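Local coordinates for putative phage capsid protein (Corynebacterium diphtheriae NCTC 13129, PDB 2R9I), which is of unknown function but is probably a phage capsid protein, represented here by its helical N-terminal domain, at residues K7-H12 against A58-V63. Numbering follows the deposited sequence.
Sequences KDLLAH and AARRGV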
loop_
_atom_site.group_PDB
_atom_site.type_symbol
_atom_site.label_atom_id
_atom_site.label_comp_id
_atom_site.label_asym_id
_atom_site.label_seq_id
_atom_site.Cartn_x
_atom_site.Cartn_y
_atom_site.Cartn_z
ATOM N N LYS A 7 3.636 -12.093 -5.056
ATOM C CA LYS A 7 2.207 -12.408 -5.079
ATOM C C LYS A 7 1.578 -12.008 -3.747
ATOM O O LYS A 7 0.423 -11.581 -3.697
ATOM C CB LYS A 7 1.989 -13.904 -5.338
ATOM C CG LYS A 7 2.409 -14.396 -6.753
ATOM C CD LYS A 7 2.155 -15.909 -6.972
ATOM C CE LYS A 7 2.611 -16.314 -8.386
ATOM N NZ LYS A 7 2.407 -17.755 -8.658
ATOM N N ASP A 8 2.365 -12.149 -2.679
ATOM C CA ASP A 8 1.955 -11.825 -1.316
ATOM C C ASP A 8 1.905 -10.317 -1.100
ATOM O O ASP A 8 1.001 -9.809 -0.405
ATOM C CB ASP A 8 2.924 -12.433 -0.290
ATOM C CG ASP A 8 2.965 -13.969 -0.329
ATOM O OD1 ASP A 8 1.923 -14.618 -0.067
ATOM O OD2 ASP A 8 4.063 -14.527 -0.600
ATOM N N LEU A 9 2.892 -9.622 -1.674
ATOM C CA LEU A 9 2.967 -8.174 -1.624
ATOM C C LEU A 9 1.756 -7.531 -2.285
ATOM O O LEU A 9 1.250 -6.525 -1.811
ATOM C CB LEU A 9 4.231 -7.677 -2.314
ATOM C CG LEU A 9 5.503 -7.523 -1.483
ATOM C CD1 LEU A 9 6.538 -6.843 -2.334
ATOM C CD2 LEU A 9 5.268 -6.709 -0.210
ATOM N N LEU A 10 1.295 -8.120 -3.381
ATOM C CA LEU A 10 0.157 -7.597 -4.098
ATOM C C LEU A 10 -1.123 -7.838 -3.307
ATOM O O LEU A 10 -1.966 -6.940 -3.229
ATOM C CB LEU A 10 0.076 -8.200 -5.506
ATOM C CG LEU A 10 1.237 -7.853 -6.465
ATOM C CD1 LEU A 10 1.320 -8.823 -7.680
ATOM C CD2 LEU A 10 1.132 -6.413 -6.938
ATOM N N ALA A 11 -1.260 -9.023 -2.702
ATOM C CA ALA A 11 -2.412 -9.292 -1.845
ATOM C C ALA A 11 -2.420 -8.331 -0.645
ATOM O O ALA A 11 -3.475 -7.781 -0.261
ATOM C CB ALA A 11 -2.433 -10.740 -1.377
ATOM N N HIS A 12 -1.230 -8.138 -0.073
ATOM C CA HIS A 12 -1.034 -7.275 1.084
ATOM C C HIS A 12 -1.435 -5.847 0.762
ATOM O O HIS A 12 -2.177 -5.215 1.531
ATOM C CB HIS A 12 0.424 -7.326 1.533
ATOM C CG HIS A 12 0.709 -6.499 2.741
ATOM N ND1 HIS A 12 0.218 -6.812 3.993
ATOM C CD2 HIS A 12 1.425 -5.360 2.893
ATOM C CE1 HIS A 12 0.638 -5.913 4.867
ATOM N NE2 HIS A 12 1.369 -5.019 4.225
ATOM N N ALA A 58 7.316 -2.021 -6.582
ATOM C CA ALA A 58 8.096 -1.409 -7.652
ATOM C C ALA A 58 9.540 -1.929 -7.609
ATOM O O ALA A 58 10.088 -2.322 -8.637
ATOM C CB ALA A 58 8.047 0.119 -7.541
ATOM N N ALA A 59 10.128 -1.965 -6.416
ATOM C CA ALA A 59 11.451 -2.524 -6.219
ATOM C C ALA A 59 11.515 -3.975 -6.685
ATOM O O ALA A 59 12.426 -4.332 -7.425
ATOM C CB ALA A 59 11.882 -2.410 -4.773
ATOM N N ARG A 60 10.558 -4.814 -6.286
ATOM C CA ARG A 60 10.601 -6.221 -6.707
ATOM C C ARG A 60 10.447 -6.367 -8.201
ATOM O O ARG A 60 11.150 -7.170 -8.790
ATOM C CB ARG A 60 9.571 -7.106 -5.986
ATOM C CG ARG A 60 9.869 -7.283 -4.523
ATOM C CD ARG A 60 8.847 -8.169 -3.812
ATOM N NE ARG A 60 9.151 -8.225 -2.381
ATOM C CZ ARG A 60 10.057 -9.041 -1.831
ATOM N NH1 ARG A 60 10.273 -9.002 -0.522
ATOM N NH2 ARG A 60 10.749 -9.896 -2.580
ATOM N N ARG A 61 9.534 -5.616 -8.817
ATOM C CA ARG A 61 9.320 -5.740 -10.259
ATOM C C ARG A 61 10.533 -5.235 -11.017
ATOM O O ARG A 61 11.051 -5.921 -11.901
ATOM C CB ARG A 61 8.082 -4.991 -10.711
ATOM C CG ARG A 61 6.866 -5.863 -10.805
ATOM C CD ARG A 61 5.625 -4.988 -10.862
ATOM N NE ARG A 61 4.383 -5.765 -10.819
ATOM C CZ ARG A 61 3.188 -5.245 -10.547
ATOM N NH1 ARG A 61 3.067 -3.947 -10.275
ATOM N NH2 ARG A 61 2.109 -6.022 -10.533
ATOM N N GLY A 62 10.987 -4.047 -10.634
ATOM C CA GLY A 62 12.155 -3.428 -11.229
ATOM C C GLY A 62 13.420 -4.276 -11.179
ATOM O O GLY A 62 14.124 -4.389 -12.190
ATOM N N VAL A 63 13.715 -4.876 -10.025
ATOM C CA VAL A 63 14.946 -5.639 -9.887
ATOM C C VAL A 63 15.015 -6.790 -10.863
ATOM O O VAL A 63 16.075 -7.042 -11.432
ATOM C CB VAL A 63 15.180 -6.159 -8.474
ATOM C CG1 VAL A 63 15.952 -7.476 -8.504
ATOM C CG2 VAL A 63 15.927 -5.125 -7.659
#
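Leu9 and Arg60 mark the nearest backbone approach of two helical segments, 7-12 and 58-63, with 9.4 Å between the CA of Leu9 and the CA of Arg60. Both CB atoms of this pair point across the gap. Arg60 keeps an extended chain from CG to NE, and Leu9 crosses it at about a right angle. The CD1 methyl of Leu9 meets the chain where CD joins NE, near the plane of the guanidinium and at its edge. Leu10 and Arg61 form a second crossing, again close to a right angle. The CD2 methyl of Leu10 lies 3.7 Å from Arg61 NH2, approaching the guanidinium obliquely. The CB of Leu10 does not point straight at the other helix, but with CG beside the backbone N (chi1 -65°) the branch swings its methyls to the arginine. The extended chain of Arg61 carries its guanidinium across to this leucine. These contacts are van der Waals packing and bury a modest 150 Å². Leu9 is buried, whereas both arginines remain largely exposed to solvent. The contact joins the start of helix 6-26 to the later part of helix 33-71, which pair as an antiparallel helical hairpin. Towards the hairpin's turn, the same face of helix 33-71 offers Ile57 to both leucines and Ala56 to Leu9.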